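Local structure of terminal oxygenase component of carbazole 1,9a-dioxygenase (Nocardioides aromaticivorans, 3GCF) at residues 47-52 and 60-65; 66-71 and 132-137; 196-201 and 323-328; 200-205 and 258-263. The protein probably catalyses the first dioxygenation step in carbazole breakdown, at carbons 1 and 9a, with electrons passed from a Rieske [2Fe-2S] cluster to a mononuclear iron. All blocks are in the same frame, centred on the assembly; numbering follows the deposited sequence.

Interaction 1 of 4, residues 47-52 and 60-65; sequences GEFVAV and LLTRAK
V50 and L61 form a hydrogen-bonded pair in an antiparallel beta hairpin of the Rieske [2Fe-2S] domain. Strand 49-54 is an outermost strand of the sheet within this chain, and strand 57-64 returns beside it. V50 N reaches L61 O at 2.9 Å, and L61 N reaches V50 O at 2.8 Å. Their side chains lie on one face of the sheet, where CG1 of V52 also meets CD1 of L61 at 4.1 Å. F49, A51, L60 and T62 lie on the other face. Nearer the open end of the hairpin the bonding changes. The hydroxyl of T62 donates from OG1 to E48 O at 2.8 Å, coming from above the carbonyl plane. OG1 is anti to the backbone N of T62 (chi1 -174°), which turns it to that carbonyl. G47 N closes this end with a nearly straight bond of 2.9 Å to R63 O. The T62 hydroxyl also sits over one face of the F49 ring, 3.8 Å above its plane and toward the rim. CD1 of F49 packs on CB of T62 at 3.7 Å and also touches CD2 of L60. The guanidinium of R63 turns elsewhere, to a salt bridge with D41 and to the carbonyl of L44. The side chain of L60 is about 9 Å from that of the cluster ligand C96. The chemistry is therefore mixed: backbone bonds set the pairing, and one threonine hydroxyl both grips a carbonyl and packs on an aromatic face.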
loop_
_atom_site.group_PDB
_atom_site.type_symbol
_atom_site.label_atom_id
_atom_site.label_comp_id
_atom_site.label_asym_id
_atom_site.label_seq_id
_atom_site.Cartn_x
_atom_site.Cartn_y
_atom_site.Cartn_z
ATOM N N GLY A 47 15.973 -26.981 -18.007
ATOM C CA GLY A 47 16.585 -25.663 -18.000
ATOM C C GLY A 47 15.659 -24.488 -17.716
ATOM O O GLY A 47 16.098 -23.338 -17.675
ATOM N N GLU A 48 14.377 -24.767 -17.513
ATOM C CA GLU A 48 13.413 -23.712 -17.238
ATOM C C GLU A 48 13.355 -23.404 -15.740
ATOM O O GLU A 48 13.696 -24.246 -14.912
ATOM C CB GLU A 48 12.038 -24.135 -17.773
ATOM C CG GLU A 48 10.869 -23.267 -17.328
ATOM C CD GLU A 48 9.610 -23.515 -18.148
ATOM O OE1 GLU A 48 9.430 -24.650 -18.644
ATOM O OE2 GLU A 48 8.797 -22.574 -18.283
ATOM N N PHE A 49 12.938 -22.190 -15.396
ATOM C CA PHE A 49 12.847 -21.777 -13.997
ATOM C C PHE A 49 11.433 -21.377 -13.586
ATOM O O PHE A 49 10.682 -20.802 -14.373
ATOM C CB PHE A 49 13.774 -20.590 -13.735
ATOM C CG PHE A 49 15.229 -20.929 -13.793
ATOM C CD1 PHE A 49 15.866 -21.487 -12.695
ATOM C CD2 PHE A 49 15.968 -20.682 -14.944
ATOM C CE1 PHE A 49 17.224 -21.795 -12.739
ATOM C CE2 PHE A 49 17.324 -20.985 -15.001
ATOM C CZ PHE A 49 17.955 -21.542 -13.896
ATOM N N VAL A 50 11.082 -21.690 -12.344
ATOM C CA VAL A 50 9.780 -21.326 -11.799
ATOM C C VAL A 50 10.010 -20.911 -10.361
ATOM O O VAL A 50 10.536 -21.685 -9.559
ATOM C CB VAL A 50 8.778 -22.493 -11.825
ATOM C CG1 VAL A 50 7.490 -22.071 -11.124
ATOM C CG2 VAL A 50 8.483 -22.900 -13.267
ATOM N N ALA A 51 9.631 -19.682 -10.034
ATOM C CA ALA A 51 9.817 -19.185 -8.683
ATOM C C ALA A 51 8.533 -19.334 -7.876
ATOM O O ALA A 51 7.450 -18.997 -8.350
ATOM C CB ALA A 51 10.249 -17.716 -8.720
ATOM N N VAL A 52 8.659 -19.848 -6.659
ATOM C CA VAL A 52 7.506 -20.016 -5.791
ATOM C C VAL A 52 7.846 -19.544 -4.382
ATOM O O VAL A 52 9.016 -19.444 -4.011
ATOM C CB VAL A 52 7.041 -21.505 -5.717
ATOM C CG1 VAL A 52 6.734 -22.032 -7.112
ATOM C CG2 VAL A 52 8.104 -22.356 -5.035
ATOM N N LEU A 60 13.312 -21.458 -5.610
ATOM C CA LEU A 60 13.514 -21.442 -7.048
ATOM C C LEU A 60 13.506 -22.881 -7.547
ATOM O O LEU A 60 14.267 -23.721 -7.058
ATOM C CB LEU A 60 14.855 -20.789 -7.395
ATOM C CG LEU A 60 15.189 -20.689 -8.886
ATOM C CD1 LEU A 60 14.267 -19.674 -9.544
ATOM C CD2 LEU A 60 16.649 -20.274 -9.067
ATOM N N LEU A 61 12.642 -23.170 -8.515
ATOM C CA LEU A 61 12.568 -24.513 -9.070
ATOM C C LEU A 61 13.117 -24.538 -10.486
ATOM O O LEU A 61 12.983 -23.571 -11.227
ATOM C CB LEU A 61 11.115 -25.003 -9.114
ATOM C CG LEU A 61 10.268 -25.002 -7.839
ATOM C CD1 LEU A 61 8.845 -25.406 -8.196
ATOM C CD2 LEU A 61 10.856 -25.955 -6.811
ATOM N N THR A 62 13.735 -25.652 -10.857
ATOM C CA THR A 62 14.251 -25.818 -12.207
ATOM C C THR A 62 14.380 -27.309 -12.479
ATOM O O THR A 62 14.271 -28.124 -11.558
ATOM C CB THR A 62 15.635 -25.154 -12.381
ATOM O OG1 THR A 62 16.024 -25.232 -13.755
ATOM C CG2 THR A 62 16.687 -25.856 -11.531
ATOM N N ARG A 63 14.568 -27.673 -13.744
ATOM C CA ARG A 63 14.760 -29.077 -14.090
ATOM C C ARG A 63 16.190 -29.191 -14.622
ATOM O O ARG A 63 16.550 -28.550 -15.615
ATOM C CB ARG A 63 13.760 -29.536 -15.154
ATOM C CG ARG A 63 13.832 -31.037 -15.457
ATOM C CD ARG A 63 12.882 -31.439 -16.583
ATOM N NE ARG A 63 11.477 -31.206 -16.242
ATOM C CZ ARG A 63 10.772 -31.947 -15.386
ATOM N NH1 ARG A 63 11.335 -32.985 -14.779
ATOM N NH2 ARG A 63 9.507 -31.639 -15.124
ATOM N N ALA A 64 17.003 -29.987 -13.937
ATOM C CA ALA A 64 18.397 -30.192 -14.318
ATOM C C ALA A 64 18.639 -31.673 -14.603
ATOM O O ALA A 64 18.481 -32.524 -13.719
ATOM C CB ALA A 64 19.311 -29.714 -13.198
ATOM N N LYS A 65 19.023 -31.973 -15.839
ATOM C CA LYS A 65 19.268 -33.349 -16.254
ATOM C C LYS A 65 18.020 -34.192 -16.016
ATOM O O LYS A 65 18.106 -35.329 -15.550
ATOM C CB LYS A 65 20.445 -33.945 -15.481
ATOM C CG LYS A 65 21.780 -33.264 -15.749
ATOM C CD LYS A 65 22.852 -33.794 -14.813
ATOM C CE LYS A 65 24.199 -33.148 -15.084
ATOM N NZ LYS A 65 25.238 -33.604 -14.111
#

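Interaction 2 of 4, residues 66-71 and 132-137; sequences GEVKAI and VQVAQG
V68 and A70 meet V132 and V134 through methyl groups, with no ring or other flat side chain between them. The flat groups nearest the contact are peptides of strand 67-72. V132 lies against them: its CG1 is 3.8 Å from V68 O, and its CG2 is 3.8 Å from A70 N. The two methyls of V132 divide the work. CG1 is anti to the backbone N (chi1 171°) and meets CG1 of V68 at 4.1 Å. CG2 presses on CB of A70 at 3.4 Å, which is tight for two carbons. Further along, CG2 of V68 meets CG2 of V134, also at 4.1 Å. The side chain of V68 crosses those of V132 and V134 at about a right angle, offering a different methyl to each. An alanine in place of V132 would lack both methyls and would probably open a gap beside V68, leaving CB of A70 without the methyl that presses on it. The two segments share no backbone bond. The axes of the short runs 67-71 and 132-135 come no nearer than 7.3 Å and lie 140° apart, so the strands splay here. They are still neighbours in the antiparallel sheet, and the pairing is made just before this point, where A70 bonds to Y130. V139 of strand 138-143 touches V68, V132 and V134 and lines the same apolar patch. On the other flank A70 packs on V59 and L61 of strand 57-64.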
loop_
_atom_site.group_PDB
_atom_site.type_symbol
_atom_site.label_atom_id
_atom_site.label_comp_id
_atom_site.label_asym_id
_atom_site.label_seq_id
_atom_site.Cartn_x
_atom_site.Cartn_y
_atom_site.Cartn_z
ATOM N N GLY A 66 16.858 -33.619 -16.324
ATOM C CA GLY A 66 15.606 -34.337 -16.160
ATOM C C GLY A 66 14.986 -34.322 -14.773
ATOM O O GLY A 66 13.833 -34.716 -14.612
ATOM N N GLU A 67 15.729 -33.864 -13.772
ATOM C CA GLU A 67 15.205 -33.837 -12.413
ATOM C C GLU A 67 14.892 -32.444 -11.898
ATOM O O GLU A 67 15.679 -31.513 -12.076
ATOM C CB GLU A 67 16.192 -34.504 -11.465
ATOM C CG GLU A 67 16.317 -35.995 -11.671
ATOM C CD GLU A 67 17.505 -36.566 -10.937
ATOM O OE1 GLU A 67 17.737 -36.152 -9.780
ATOM O OE2 GLU A 67 18.202 -37.431 -11.514
ATOM N N VAL A 68 13.737 -32.313 -11.255
ATOM C CA VAL A 68 13.317 -31.038 -10.694
ATOM C C VAL A 68 14.112 -30.794 -9.419
ATOM O O VAL A 68 14.188 -31.659 -8.544
ATOM C CB VAL A 68 11.801 -31.039 -10.368
ATOM C CG1 VAL A 68 11.400 -29.721 -9.713
ATOM C CG2 VAL A 68 10.997 -31.258 -11.641
ATOM N N LYS A 69 14.718 -29.619 -9.323
ATOM C CA LYS A 69 15.513 -29.266 -8.157
ATOM C C LYS A 69 14.912 -28.037 -7.489
ATOM O O LYS A 69 14.323 -27.188 -8.154
ATOM C CB LYS A 69 16.957 -28.955 -8.574
ATOM C CG LYS A 69 17.603 -29.979 -9.510
ATOM C CD LYS A 69 17.671 -31.373 -8.898
ATOM C CE LYS A 69 18.478 -31.380 -7.609
ATOM N NZ LYS A 69 18.532 -32.741 -6.996
ATOM N N ALA A 70 15.060 -27.948 -6.172
ATOM C CA ALA A 70 14.555 -26.806 -5.427
ATOM C C ALA A 70 15.675 -26.211 -4.582
ATOM O O ALA A 70 16.290 -26.903 -3.763
ATOM C CB ALA A 70 13.389 -27.223 -4.533
ATOM N N ILE A 71 15.936 -24.923 -4.783
ATOM C CA ILE A 71 16.980 -24.233 -4.039
ATOM C C ILE A 71 16.441 -22.890 -3.545
ATOM O O ILE A 71 15.521 -22.331 -4.137
ATOM C CB ILE A 71 18.239 -24.017 -4.931
ATOM C CG1 ILE A 71 19.367 -23.391 -4.110
ATOM C CG2 ILE A 71 17.900 -23.124 -6.127
ATOM C CD1 ILE A 71 20.747 -23.589 -4.730
ATOM N N VAL A 132 12.826 -32.761 -2.944
ATOM C CA VAL A 132 11.745 -32.644 -3.909
ATOM C C VAL A 132 11.246 -34.024 -4.324
ATOM O O VAL A 132 12.020 -34.968 -4.415
ATOM C CB VAL A 132 12.222 -31.916 -5.192
ATOM C CG1 VAL A 132 11.150 -31.998 -6.278
ATOM C CG2 VAL A 132 12.551 -30.469 -4.878
ATOM N N GLN A 133 9.947 -34.148 -4.548
ATOM C CA GLN A 133 9.403 -35.407 -5.029
ATOM C C GLN A 133 8.225 -35.109 -5.931
ATOM O O GLN A 133 7.286 -34.414 -5.544
ATOM C CB GLN A 133 8.958 -36.331 -3.893
ATOM C CG GLN A 133 8.728 -37.760 -4.394
ATOM C CD GLN A 133 8.410 -38.750 -3.291
ATOM O OE1 GLN A 133 9.017 -38.720 -2.217
ATOM N NE2 GLN A 133 7.468 -39.651 -3.559
ATOM N N VAL A 134 8.296 -35.617 -7.150
ATOM C CA VAL A 134 7.235 -35.415 -8.116
ATOM C C VAL A 134 6.323 -36.637 -8.097
ATOM O O VAL A 134 6.786 -37.770 -8.207
ATOM C CB VAL A 134 7.820 -35.209 -9.527
ATOM C CG1 VAL A 134 6.705 -35.055 -10.544
ATOM C CG2 VAL A 134 8.702 -33.967 -9.537
ATOM N N ALA A 135 5.027 -36.406 -7.933
ATOM C CA ALA A 135 4.071 -37.501 -7.904
ATOM C C ALA A 135 2.751 -37.057 -8.513
ATOM O O ALA A 135 2.234 -35.989 -8.185
ATOM C CB ALA A 135 3.858 -37.984 -6.474
ATOM N N GLN A 136 2.222 -37.885 -9.409
ATOM C CA GLN A 136 0.962 -37.606 -10.075
ATOM C C GLN A 136 1.000 -36.250 -10.764
ATOM O O GLN A 136 0.022 -35.502 -10.735
ATOM C CB GLN A 136 -0.184 -37.655 -9.060
ATOM C CG GLN A 136 -0.248 -38.963 -8.285
ATOM C CD GLN A 136 -0.668 -40.143 -9.149
ATOM O OE1 GLN A 136 -0.179 -40.322 -10.262
ATOM N NE2 GLN A 136 -1.572 -40.962 -8.628
ATOM N N GLY A 137 2.137 -35.937 -11.379
ATOM C CA GLY A 137 2.283 -34.678 -12.086
ATOM C C GLY A 137 2.421 -33.460 -11.193
ATOM O O GLY A 137 2.415 -32.324 -11.680
#

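Interaction 3 of 4, residues 196-201 and 323-328; sequences SPWVSG and ERWRDD
W198, in the short helix 197-201 that follows the iron ligand H193, packs against R324, W325 and D328 of the long helix 311-331. Both helices belong to the catalytic part of the chain, which holds the mononuclear iron. S196 is the N-cap of the short helix and accepts from W198 N at OG. CG of W198 is anti to the backbone N (chi1 -176°), which starts the indole off toward the long helix. Its CH2 meets CZ3 of W325 at 3.4 Å. The two indoles touch rim to rim, with planes 78° apart and six-membered ring centres separated by 5.8 Å. Neither covers the face of the other. CZ3 of W198 also rests on CB of D328 at 3.4 Å. The guanidinium of R324 lies at the indole edge, and CH2 of W198 sits 3.5 Å above the guanidinium plane. A water links the segments: it accepts from R324 NE at 2.6 Å and donates to G201 O at 3.2 Å. An alanine in place of W198 would probably open a gap against W325 and R324 and leave the carbonyl of P280 without the indole N-H it accepts. The side chain of W198 is about 8 Å from that of H193. The side chain of W198 is about 11 Å from the bound iron(II) ion. Segment 323-328 makes a wider pi-type turn within its helix. W198 also touches A329 of this helix and L204 of the following loop. W325 packs on L304 and R306 of strand 298-307, and its indole N-H bonds to E320.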
loop_
_atom_site.group_PDB
_atom_site.type_symbol
_atom_site.label_atom_id
_atom_site.label_comp_id
_atom_site.label_asym_id
_atom_site.label_seq_id
_atom_site.Cartn_x
_atom_site.Cartn_y
_atom_site.Cartn_z
ATOM N N SER A 196 -24.118 -21.472 -9.525
ATOM C CA SER A 196 -23.003 -21.729 -10.429
ATOM C C SER A 196 -23.544 -22.440 -11.661
ATOM O O SER A 196 -24.367 -23.353 -11.542
ATOM C CB SER A 196 -21.958 -22.627 -9.763
ATOM O OG SER A 196 -21.050 -23.150 -10.723
ATOM N N PRO A 197 -23.104 -22.027 -12.862
ATOM C CA PRO A 197 -23.577 -22.668 -14.094
ATOM C C PRO A 197 -23.214 -24.157 -14.157
ATOM O O PRO A 197 -23.755 -24.901 -14.978
ATOM C CB PRO A 197 -22.907 -21.844 -15.203
ATOM C CG PRO A 197 -21.677 -21.287 -14.534
ATOM C CD PRO A 197 -22.197 -20.905 -13.165
ATOM N N TRP A 198 -22.305 -24.591 -13.288
ATOM C CA TRP A 198 -21.908 -25.994 -13.263
ATOM C C TRP A 198 -23.016 -26.873 -12.674
ATOM O O TRP A 198 -23.114 -28.057 -13.001
ATOM C CB TRP A 198 -20.616 -26.176 -12.456
ATOM C CG TRP A 198 -20.095 -27.592 -12.474
ATOM C CD1 TRP A 198 -19.956 -28.430 -11.400
ATOM C CD2 TRP A 198 -19.662 -28.338 -13.622
ATOM N NE1 TRP A 198 -19.465 -29.644 -11.808
ATOM C CE2 TRP A 198 -19.274 -29.618 -13.166
ATOM C CE3 TRP A 198 -19.564 -28.049 -14.995
ATOM C CZ2 TRP A 198 -18.795 -30.613 -14.031
ATOM C CZ3 TRP A 198 -19.087 -29.041 -15.861
ATOM C CH2 TRP A 198 -18.710 -30.306 -15.372
ATOM N N VAL A 199 -23.854 -26.303 -11.812
ATOM C CA VAL A 199 -24.934 -27.077 -11.210
ATOM C C VAL A 199 -25.849 -27.637 -12.294
ATOM O O VAL A 199 -26.045 -28.851 -12.380
ATOM C CB VAL A 199 -25.749 -26.230 -10.198
ATOM C CG1 VAL A 199 -27.012 -26.975 -9.782
ATOM C CG2 VAL A 199 -24.898 -25.957 -8.963
ATOM N N SER A 200 -26.409 -26.774 -13.130
ATOM C CA SER A 200 -27.259 -27.275 -14.202
ATOM C C SER A 200 -26.333 -27.785 -15.310
ATOM O O SER A 200 -26.656 -28.734 -16.024
ATOM C CB SER A 200 -28.190 -26.174 -14.728
ATOM O OG SER A 200 -27.457 -25.090 -15.270
ATOM N N GLY A 201 -25.158 -27.172 -15.418
ATOM C CA GLY A 201 -24.204 -27.582 -16.434
ATOM C C GLY A 201 -23.897 -29.071 -16.423
ATOM O O GLY A 201 -23.773 -29.692 -17.481
ATOM N N GLU A 323 -11.208 -29.114 -22.402
ATOM C CA GLU A 323 -12.460 -28.677 -23.000
ATOM C C GLU A 323 -13.617 -28.486 -22.031
ATOM O O GLU A 323 -14.581 -27.792 -22.361
ATOM C CB GLU A 323 -12.906 -29.684 -24.073
ATOM C CG GLU A 323 -11.861 -29.992 -25.133
ATOM C CD GLU A 323 -12.369 -30.955 -26.188
ATOM O OE1 GLU A 323 -13.367 -31.661 -25.929
ATOM O OE2 GLU A 323 -11.767 -31.016 -27.276
ATOM N N ARG A 324 -13.536 -29.086 -20.847
ATOM C CA ARG A 324 -14.653 -28.998 -19.918
ATOM C C ARG A 324 -14.382 -28.831 -18.418
ATOM O O ARG A 324 -14.709 -27.798 -17.831
ATOM C CB ARG A 324 -15.550 -30.231 -20.123
ATOM C CG ARG A 324 -16.891 -30.146 -19.419
ATOM C CD ARG A 324 -17.716 -31.413 -19.574
ATOM N NE ARG A 324 -19.040 -31.237 -18.979
ATOM C CZ ARG A 324 -19.816 -32.229 -18.555
ATOM N NH1 ARG A 324 -19.408 -33.490 -18.654
ATOM N NH2 ARG A 324 -21.003 -31.958 -18.025
ATOM N N TRP A 325 -13.813 -29.859 -17.797
ATOM C CA TRP A 325 -13.565 -29.842 -16.357
ATOM C C TRP A 325 -12.893 -28.581 -15.801
ATOM O O TRP A 325 -13.379 -27.978 -14.842
ATOM C CB TRP A 325 -12.730 -31.062 -15.952
ATOM C CG TRP A 325 -13.267 -32.411 -16.398
ATOM C CD1 TRP A 325 -12.545 -33.418 -16.973
ATOM C CD2 TRP A 325 -14.610 -32.906 -16.272
ATOM N NE1 TRP A 325 -13.350 -34.505 -17.216
ATOM C CE2 TRP A 325 -14.622 -34.221 -16.795
ATOM C CE3 TRP A 325 -15.802 -32.370 -15.769
ATOM C CZ2 TRP A 325 -15.782 -35.009 -16.831
ATOM C CZ3 TRP A 325 -16.957 -33.153 -15.803
ATOM C CH2 TRP A 325 -16.937 -34.458 -16.332
ATOM N N ARG A 326 -11.782 -28.174 -16.401
ATOM C CA ARG A 326 -11.056 -27.015 -15.903
ATOM C C ARG A 326 -11.839 -25.715 -15.829
ATOM O O ARG A 326 -11.972 -25.124 -14.756
ATOM C CB ARG A 326 -9.787 -26.774 -16.726
ATOM C CG ARG A 326 -8.862 -25.721 -16.108
ATOM C CD ARG A 326 -7.774 -25.307 -17.083
ATOM N NE ARG A 326 -8.359 -24.717 -18.279
ATOM C CZ ARG A 326 -7.905 -24.917 -19.510
ATOM N NH1 ARG A 326 -6.851 -25.693 -19.712
ATOM N NH2 ARG A 326 -8.523 -24.357 -20.542
ATOM N N ASP A 327 -12.358 -25.259 -16.961
ATOM C CA ASP A 327 -13.080 -24.001 -16.965
ATOM C C ASP A 327 -14.518 -24.068 -16.475
ATOM O O ASP A 327 -14.981 -23.139 -15.815
ATOM C CB ASP A 327 -13.003 -23.367 -18.360
ATOM C CG ASP A 327 -11.564 -23.131 -18.800
ATOM O OD1 ASP A 327 -10.690 -23.018 -17.910
ATOM O OD2 ASP A 327 -11.301 -23.052 -20.017
ATOM N N ASP A 328 -15.219 -25.161 -16.771
ATOM C CA ASP A 328 -16.610 -25.295 -16.338
ATOM C C ASP A 328 -16.741 -25.577 -14.846
ATOM O O ASP A 328 -17.718 -25.168 -14.218
ATOM C CB ASP A 328 -17.327 -26.406 -17.113
ATOM C CG ASP A 328 -17.581 -26.046 -18.568
ATOM O OD1 ASP A 328 -17.388 -24.866 -18.939
ATOM O OD2 ASP A 328 -17.987 -26.947 -19.340
HETATM O O HOH W 1 -20.870 -29.375 -18.861
#

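Interaction 4 of 4, residues 200-205 and 258-263; sequences SGNRLA and EEKKVA
The extended side chain of K260 crosses that of N202 at about a right angle and reaches past R203 and L204. CB faces CD2 of L204. CG passes near N202 O, and CD comes to 3.4 Å from N202 O. CE lies 3.4 Å from NH2 of R203. NZ ends 2.8 Å from N202 OD1, to which it donates, and it also forms a salt bridge with D281. The amide of N202 donates to that same aspartate. The backbone of K260 bridges the loops as well. K260 N bonds to R203 O at 2.7 Å, and A205 N bonds to K260 O at 3.0 Å. Next along, K261 bends back, and its NZ donates to A205 O at 2.9 Å. R203 turns its NH1 to E258 O, but the modelled approach is too short to be relied on. Apart from these polar groups, L204 CD2 packs on CG1 of V262 at 3.9 Å. R203 has positive phi and is the C-prime residue of a Schellman motif, in which R203 N bonds to S200 O and L204 N to V199 O. The contact thus begins where helix 197-201 ends. The side chain of L204 is about 11 Å from the iron. R203 and K260 bring two positive groups close together. The carboxylate of D281 and the amide oxygen of N202 probably offset this charge at the lysine.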
loop_
_atom_site.group_PDB
_atom_site.type_symbol
_atom_site.label_atom_id
_atom_site.label_comp_id
_atom_site.label_asym_id
_atom_site.label_seq_id
_atom_site.Cartn_x
_atom_site.Cartn_y
_atom_site.Cartn_z
ATOM N N SER A 200 -26.409 -26.774 -13.130
ATOM C CA SER A 200 -27.259 -27.275 -14.202
ATOM C C SER A 200 -26.333 -27.785 -15.310
ATOM O O SER A 200 -26.656 -28.734 -16.024
ATOM C CB SER A 200 -28.190 -26.174 -14.728
ATOM O OG SER A 200 -27.457 -25.090 -15.270
ATOM N N GLY A 201 -25.158 -27.172 -15.418
ATOM C CA GLY A 201 -24.204 -27.582 -16.434
ATOM C C GLY A 201 -23.897 -29.071 -16.423
ATOM O O GLY A 201 -23.773 -29.692 -17.481
ATOM N N ASN A 202 -23.770 -29.655 -15.234
ATOM C CA ASN A 202 -23.476 -31.076 -15.135
ATOM C C ASN A 202 -24.641 -31.859 -14.520
ATOM O O ASN A 202 -24.449 -32.936 -13.964
ATOM C CB ASN A 202 -22.184 -31.295 -14.332
ATOM C CG ASN A 202 -21.596 -32.688 -14.533
ATOM O OD1 ASN A 202 -21.697 -33.258 -15.617
ATOM N ND2 ASN A 202 -20.964 -33.227 -13.498
ATOM N N ARG A 203 -25.847 -31.304 -14.634
ATOM C CA ARG A 203 -27.070 -31.936 -14.131
ATOM C C ARG A 203 -26.939 -32.455 -12.713
ATOM O O ARG A 203 -27.370 -33.565 -12.411
ATOM C CB ARG A 203 -27.476 -33.099 -15.045
ATOM C CG ARG A 203 -27.847 -32.687 -16.455
ATOM C CD ARG A 203 -28.300 -33.884 -17.293
ATOM N NE ARG A 203 -27.198 -34.773 -17.670
ATOM C CZ ARG A 203 -27.048 -36.026 -17.241
ATOM N NH1 ARG A 203 -27.930 -36.565 -16.405
ATOM N NH2 ARG A 203 -26.014 -36.746 -17.659
ATOM N N LEU A 204 -26.355 -31.649 -11.840
ATOM C CA LEU A 204 -26.151 -32.057 -10.461
ATOM C C LEU A 204 -27.362 -31.891 -9.557
ATOM O O LEU A 204 -28.106 -30.916 -9.666
ATOM C CB LEU A 204 -25.001 -31.262 -9.837
ATOM C CG LEU A 204 -23.627 -31.215 -10.500
ATOM C CD1 LEU A 204 -22.678 -30.425 -9.587
ATOM C CD2 LEU A 204 -23.098 -32.630 -10.722
ATOM N N ALA A 205 -27.564 -32.867 -8.678
ATOM C CA ALA A 205 -28.622 -32.783 -7.681
ATOM C C ALA A 205 -27.741 -32.183 -6.596
ATOM O O ALA A 205 -27.003 -32.900 -5.923
ATOM C CB ALA A 205 -29.103 -34.174 -7.273
ATOM N N GLU A 258 -32.986 -37.342 -14.343
ATOM C CA GLU A 258 -31.642 -37.906 -14.436
ATOM C C GLU A 258 -30.533 -36.912 -14.070
ATOM O O GLU A 258 -29.871 -36.358 -14.948
ATOM C CB GLU A 258 -31.397 -38.467 -15.839
ATOM C CG GLU A 258 -32.608 -39.147 -16.455
ATOM C CD GLU A 258 -32.615 -40.645 -16.226
ATOM O OE1 GLU A 258 -32.758 -41.068 -15.059
ATOM O OE2 GLU A 258 -32.479 -41.401 -17.210
ATOM N N GLU A 259 -30.313 -36.729 -12.771
ATOM C CA GLU A 259 -29.243 -35.863 -12.286
ATOM C C GLU A 259 -28.103 -36.676 -11.671
ATOM O O GLU A 259 -28.296 -37.820 -11.259
ATOM C CB GLU A 259 -29.785 -34.862 -11.265
ATOM C CG GLU A 259 -30.925 -34.001 -11.785
ATOM C CD GLU A 259 -31.325 -32.911 -10.810
ATOM O OE1 GLU A 259 -31.659 -33.240 -9.652
ATOM O OE2 GLU A 259 -31.304 -31.725 -11.200
ATOM N N LYS A 260 -26.917 -36.076 -11.614
ATOM C CA LYS A 260 -25.745 -36.727 -11.055
ATOM C C LYS A 260 -25.575 -36.451 -9.571
ATOM O O LYS A 260 -25.917 -35.375 -9.080
ATOM C CB LYS A 260 -24.495 -36.278 -11.814
ATOM C CG LYS A 260 -24.564 -36.544 -13.312
ATOM C CD LYS A 260 -23.290 -36.092 -14.017
ATOM C CE LYS A 260 -23.412 -36.229 -15.523
ATOM N NZ LYS A 260 -22.128 -35.918 -16.183
ATOM N N LYS A 261 -25.040 -37.438 -8.865
ATOM C CA LYS A 261 -24.810 -37.325 -7.439
ATOM C C LYS A 261 -23.312 -37.186 -7.187
ATOM O O LYS A 261 -22.515 -37.979 -7.684
ATOM C CB LYS A 261 -25.345 -38.570 -6.724
ATOM C CG LYS A 261 -25.240 -38.533 -5.201
ATOM C CD LYS A 261 -26.288 -37.616 -4.553
ATOM C CE LYS A 261 -25.990 -36.133 -4.773
ATOM N NZ LYS A 261 -27.094 -35.265 -4.262
ATOM N N VAL A 262 -22.931 -36.175 -6.417
ATOM C CA VAL A 262 -21.528 -35.960 -6.116
ATOM C C VAL A 262 -21.347 -35.703 -4.630
ATOM O O VAL A 262 -22.313 -35.698 -3.877
ATOM C CB VAL A 262 -20.957 -34.768 -6.928
ATOM C CG1 VAL A 262 -21.075 -35.061 -8.429
ATOM C CG2 VAL A 262 -21.696 -33.478 -6.566
ATOM N N ALA A 263 -20.104 -35.513 -4.207
ATOM C CA ALA A 263 -19.810 -35.254 -2.805
ATOM C C ALA A 263 -20.475 -36.261 -1.850
ATOM O O ALA A 263 -21.288 -35.890 -1.004
ATOM C CB ALA A 263 -20.231 -33.820 -2.445
#

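Overall arrangement
From the N terminus, interaction 1 comes first and closes the short hairpin turn between strands 49-54 and 57-64. The chain continues directly into interaction 2, which spans the 60 residues that carry the cluster ligands and brings the chain back to the same sheet. These two run in series and touch along strands 57-64 and 67-72. Interaction 3 opens much later, beyond the iron ligand H193, and ties helix 197-201 to helix 311-331. Interaction 4 starts from the same helix, sharing S200 and G201, and its shorter loop falls within the span of interaction 3. Centres of interactions 1 and 4 are about 40 Å apart, one pair in the Rieske part and the other near the mononuclear iron.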